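Local coordinates for protein inositol-1-monophosphatase (Mycobacterium tuberculosis, PDB 2Q74) that probably hydrolyses myo-inositol 1-phosphate to free myo-inositol and phosphate in a magnesium-dependent reaction, and forms a homodimer, at residues H162-D170 with M217-A225. Sequence-based numbering, arbitrary orientation.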
ATOM      1  N   HIS A 162     -19.816  -3.475  -9.412  1.00 76.74           N
ATOM      2  CA  HIS A 162     -20.347  -3.154  -8.072  1.00 75.49           C
ATOM      3  C   HIS A 162     -20.479  -1.638  -7.869  1.00 73.82           C
ATOM      4  O   HIS A 162     -19.687  -0.872  -8.407  1.00 73.91           O
ATOM      5  CB  HIS A 162     -19.444  -3.715  -6.967  1.00 75.89           C
ATOM      6  CG  HIS A 162     -18.742  -4.981  -7.344  1.00 77.52           C
ATOM      7  ND1 HIS A 162     -19.412  -6.116  -7.752  1.00 79.14           N
ATOM      8  CD2 HIS A 162     -17.425  -5.288  -7.381  1.00 79.54           C
ATOM      9  CE1 HIS A 162     -18.535  -7.067  -8.028  1.00 80.28           C
ATOM     10  NE2 HIS A 162     -17.323  -6.588  -7.814  1.00 80.64           N
ATOM     11  N   VAL A 163     -21.478  -1.217  -7.083  1.00 71.65           N
ATOM     12  CA  VAL A 163     -21.694   0.193  -6.789  1.00 69.76           C
ATOM     13  C   VAL A 163     -20.710   0.598  -5.717  1.00 69.10           C
ATOM     14  O   VAL A 163     -20.483  -0.149  -4.780  1.00 68.93           O
ATOM     15  CB  VAL A 163     -23.144   0.492  -6.280  1.00 69.53           C
ATOM     16  CG1 VAL A 163     -23.322   1.970  -5.907  1.00 67.36           C
ATOM     17  CG2 VAL A 163     -24.144   0.102  -7.321  1.00 68.66           C
ATOM     18  N   LEU A 164     -20.151   1.794  -5.848  1.00 68.47           N
ATOM     19  CA  LEU A 164     -19.243   2.319  -4.856  1.00 68.32           C
ATOM     20  C   LEU A 164     -19.926   3.352  -3.982  1.00 69.65           C
ATOM     21  O   LEU A 164     -20.736   4.188  -4.454  1.00 69.36           O
ATOM     22  CB  LEU A 164     -18.006   2.922  -5.525  1.00 67.93           C
ATOM     23  CG  LEU A 164     -17.105   1.907  -6.251  1.00 66.03           C
ATOM     24  CD1 LEU A 164     -15.876   2.583  -6.811  1.00 64.13           C
ATOM     25  CD2 LEU A 164     -16.735   0.765  -5.323  1.00 64.70           C
ATOM     26  N   ARG A 165     -19.586   3.276  -2.700  1.00 71.16           N
ATOM     27  CA  ARG A 165     -20.061   4.194  -1.689  1.00 72.62           C
ATOM     28  C   ARG A 165     -18.990   4.370  -0.633  1.00 72.51           C
ATOM     29  O   ARG A 165     -18.393   3.397  -0.157  1.00 72.86           O
ATOM     30  CB  ARG A 165     -21.335   3.656  -1.045  1.00 73.56           C
ATOM     31  CG  ARG A 165     -22.605   3.858  -1.883  1.00 78.17           C
ATOM     32  CD  ARG A 165     -22.767   5.328  -2.291  1.00 84.54           C
ATOM     33  NE  ARG A 165     -24.143   5.791  -2.226  1.00 87.35           N
ATOM     34  CZ  ARG A 165     -24.523   7.048  -2.451  1.00 89.75           C
ATOM     35  NH1 ARG A 165     -23.628   7.979  -2.781  1.00 89.34           N
ATOM     36  NH2 ARG A 165     -25.818   7.375  -2.354  1.00 90.59           N
ATOM     37  N   CYS A 166     -18.721   5.613  -0.271  1.00 72.39           N
ATOM     38  CA  CYS A 166     -17.723   5.877   0.743  1.00 72.56           C
ATOM     39  C   CYS A 166     -18.307   5.553   2.102  1.00 71.42           C
ATOM     40  O   CYS A 166     -19.483   5.264   2.220  1.00 71.26           O
ATOM     41  CB  CYS A 166     -17.251   7.323   0.672  1.00 72.84           C
ATOM     42  SG  CYS A 166     -18.617   8.453   0.725  1.00 75.61           S
ATOM     43  N   THR A 167     -17.469   5.582   3.122  1.00 70.66           N
ATOM     44  CA  THR A 167     -17.859   5.137   4.439  1.00 70.17           C
ATOM     45  C   THR A 167     -18.748   6.174   5.104  1.00 70.41           C
ATOM     46  O   THR A 167     -18.919   7.261   4.585  1.00 70.84           O
ATOM     47  CB  THR A 167     -16.616   4.900   5.312  1.00 69.91           C
ATOM     48  OG1 THR A 167     -15.937   6.142   5.495  1.00 69.59           O
ATOM     49  CG2 THR A 167     -15.673   3.918   4.663  1.00 68.54           C
ATOM     50  N   GLY A 168     -19.288   5.845   6.270  1.00 70.92           N
ATOM     51  CA  GLY A 168     -20.109   6.783   7.045  1.00 71.34           C
ATOM     52  C   GLY A 168     -19.477   7.208   8.368  1.00 71.81           C
ATOM     53  O   GLY A 168     -20.194   7.435   9.328  1.00 72.24           O
ATOM     54  N   VAL A 169     -18.148   7.303   8.428  1.00 72.32           N
ATOM     55  CA  VAL A 169     -17.447   7.783   9.627  1.00 72.78           C
ATOM     56  C   VAL A 169     -17.902   9.168  10.038  1.00 74.05           C
ATOM     57  O   VAL A 169     -18.098  10.020   9.174  1.00 74.00           O
ATOM     58  CB  VAL A 169     -15.893   7.928   9.428  1.00 72.39           C
ATOM     59  CG1 VAL A 169     -15.139   6.986  10.339  1.00 71.46           C
ATOM     60  CG2 VAL A 169     -15.497   7.837   7.954  1.00 70.83           C
ATOM     61  N   ASP A 170     -17.994   9.391  11.353  1.00 75.75           N
ATOM     62  CA  ASP A 170     -18.374  10.707  11.946  1.00 77.18           C
ATOM     63  C   ASP A 170     -17.202  11.377  12.642  1.00 77.51           C
ATOM     64  O   ASP A 170     -17.012  12.581  12.505  1.00 77.90           O
ATOM     65  CB  ASP A 170     -19.479  10.540  12.983  1.00 77.24           C
ATOM     66  CG  ASP A 170     -20.722   9.971  12.394  1.00 79.20           C
ATOM     67  OD1 ASP A 170     -20.906  10.125  11.166  1.00 80.85           O
ATOM     68  OD2 ASP A 170     -21.506   9.353  13.155  1.00 81.97           O
ATOM     69  N   MET A 217      -9.780   4.462  -3.496  1.00 55.03           N
ATOM     70  CA  MET A 217      -9.965   3.821  -2.203  1.00 55.80           C
ATOM     71  C   MET A 217     -11.065   4.557  -1.398  1.00 55.10           C
ATOM     72  O   MET A 217     -11.927   3.941  -0.765  1.00 53.82           O
ATOM     73  CB  MET A 217      -8.654   3.757  -1.451  1.00 55.03           C
ATOM     74  CG  MET A 217      -7.726   2.692  -2.025  1.00 57.13           C
ATOM     75  SD  MET A 217      -6.213   2.514  -1.046  1.00 59.99           S
ATOM     76  CE  MET A 217      -5.170   3.494  -2.098  1.00 61.10           C
ATOM     77  N   VAL A 218     -11.009   5.882  -1.425  1.00 55.58           N
ATOM     78  CA  VAL A 218     -11.996   6.685  -0.703  1.00 56.03           C
ATOM     79  C   VAL A 218     -13.400   6.343  -1.222  1.00 56.53           C
ATOM     80  O   VAL A 218     -14.303   6.024  -0.448  1.00 56.42           O
ATOM     81  CB  VAL A 218     -11.699   8.178  -0.830  1.00 56.07           C
ATOM     82  CG1 VAL A 218     -12.823   8.997  -0.252  1.00 54.25           C
ATOM     83  CG2 VAL A 218     -10.354   8.515  -0.126  1.00 56.01           C
ATOM     84  N   ALA A 219     -13.522   6.289  -2.543  1.00 57.09           N
ATOM     85  CA  ALA A 219     -14.745   5.903  -3.197  1.00 57.59           C
ATOM     86  C   ALA A 219     -15.222   4.522  -2.773  1.00 58.25           C
ATOM     87  O   ALA A 219     -16.383   4.311  -2.514  1.00 59.23           O
ATOM     88  CB  ALA A 219     -14.563   5.960  -4.697  1.00 57.29           C
ATOM     89  N   ALA A 220     -14.317   3.568  -2.716  1.00 59.42           N
ATOM     90  CA  ALA A 220     -14.659   2.194  -2.381  1.00 59.70           C
ATOM     91  C   ALA A 220     -14.868   1.989  -0.888  1.00 60.42           C
ATOM     92  O   ALA A 220     -15.457   0.999  -0.485  1.00 61.05           O
ATOM     93  CB  ALA A 220     -13.586   1.279  -2.851  1.00 59.35           C
ATOM     94  N   GLY A 221     -14.388   2.916  -0.063  1.00 61.20           N
ATOM     95  CA  GLY A 221     -14.474   2.782   1.399  1.00 61.18           C
ATOM     96  C   GLY A 221     -13.229   2.154   2.004  1.00 61.48           C
ATOM     97  O   GLY A 221     -13.248   1.749   3.151  1.00 61.56           O
ATOM     98  N   ARG A 222     -12.145   2.073   1.247  1.00 62.08           N
ATOM     99  CA  ARG A 222     -10.892   1.529   1.782  1.00 62.79           C
ATOM    100  C   ARG A 222     -10.056   2.575   2.519  1.00 61.48           C
ATOM    101  O   ARG A 222      -9.164   2.226   3.271  1.00 61.27           O
ATOM    102  CB  ARG A 222     -10.084   0.911   0.660  1.00 63.76           C
ATOM    103  CG  ARG A 222     -10.880  -0.115  -0.083  1.00 68.19           C
ATOM    104  CD  ARG A 222     -10.010  -0.986  -0.941  1.00 75.38           C
ATOM    105  NE  ARG A 222     -10.810  -1.712  -1.916  1.00 78.29           N
ATOM    106  CZ  ARG A 222     -10.350  -2.672  -2.713  1.00 81.41           C
ATOM    107  NH1 ARG A 222      -9.076  -3.057  -2.657  1.00 81.35           N
ATOM    108  NH2 ARG A 222     -11.187  -3.254  -3.572  1.00 82.89           N
ATOM    109  N   LEU A 223     -10.341   3.846   2.268  1.00 60.48           N
ATOM    110  CA  LEU A 223      -9.864   4.950   3.084  1.00 59.77           C
ATOM    111  C   LEU A 223     -11.087   5.790   3.416  1.00 60.28           C
ATOM    112  O   LEU A 223     -12.037   5.814   2.634  1.00 60.42           O
ATOM    113  CB  LEU A 223      -8.879   5.821   2.314  1.00 59.14           C
ATOM    114  CG  LEU A 223      -7.556   5.192   1.889  1.00 58.47           C
ATOM    115  CD1 LEU A 223      -6.863   6.219   0.999  1.00 57.75           C
ATOM    116  CD2 LEU A 223      -6.675   4.765   3.088  1.00 54.42           C
ATOM    117  N   ASP A 224     -11.051   6.489   4.554  1.00 60.38           N
ATOM    118  CA  ASP A 224     -12.104   7.416   4.931  1.00 60.19           C
ATOM    119  C   ASP A 224     -11.861   8.795   4.340  1.00 60.49           C
ATOM    120  O   ASP A 224     -12.802   9.571   4.162  1.00 60.32           O
ATOM    121  CB  ASP A 224     -12.192   7.527   6.444  1.00 60.14           C
ATOM    122  CG  ASP A 224     -12.738   6.267   7.099  1.00 59.86           C
ATOM    123  OD1 ASP A 224     -13.769   5.704   6.678  1.00 59.26           O
ATOM    124  OD2 ASP A 224     -12.097   5.828   8.065  1.00 61.73           O
ATOM    125  N   ALA A 225     -10.593   9.115   4.076  1.00 60.72           N
ATOM    126  CA  ALA A 225     -10.224  10.382   3.443  1.00 60.85           C
ATOM    127  C   ALA A 225      -8.883  10.342   2.792  1.00 61.24           C
ATOM    128  O   ALA A 225      -8.037   9.439   3.036  1.00 62.08           O
ATOM    129  CB  ALA A 225     -10.218  11.497   4.442  1.00 61.04           C
TER
HETATM  130  O   HOH W   1     -14.646   6.308   1.935  1.00 54.88           O
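V218 meets C166 through its backbone: its carbonyl O faces C166 CB, beside a water that accepts from T167 N (3.1 Å to the water O) and donates to L223 O. At A219 the methyl is met by L164, whose CD1 lies 4.2 Å from A219 CB. One residue on, L164 CD2 packs over CA and CB of A220, reached because L164 CG stands anti to its own carbonyl carbon (chi1 -66°). G221, with positive phi (94°), ends helix 211-220 in a Schellman motif. Its two bonds run from R222 N to M217 O (2.8 Å) and from G221 N to V218 O (3.1 Å). The carbonyl O of G221 then lies 3.6 Å from T167 CG2. D224 makes the one direct hydrogen bond across the contact: T167 OG1 donates to OD1 (2.5 Å) on the anti side of the carboxylate, 17° out of its plane, the two side chains crossing nearly at right angles. V169 CG2 packs against the same carboxylate. D224 OD2 takes bonds from L176 N of its own chain and Y114 OH of the second subunit, so both carboxylate oxygens have partners. A Schellman-capped helix end thus packs against the linker joining the two β-sheets of the inositol monophosphatase α-β-α-β-α sandwich, next to the dimer interface.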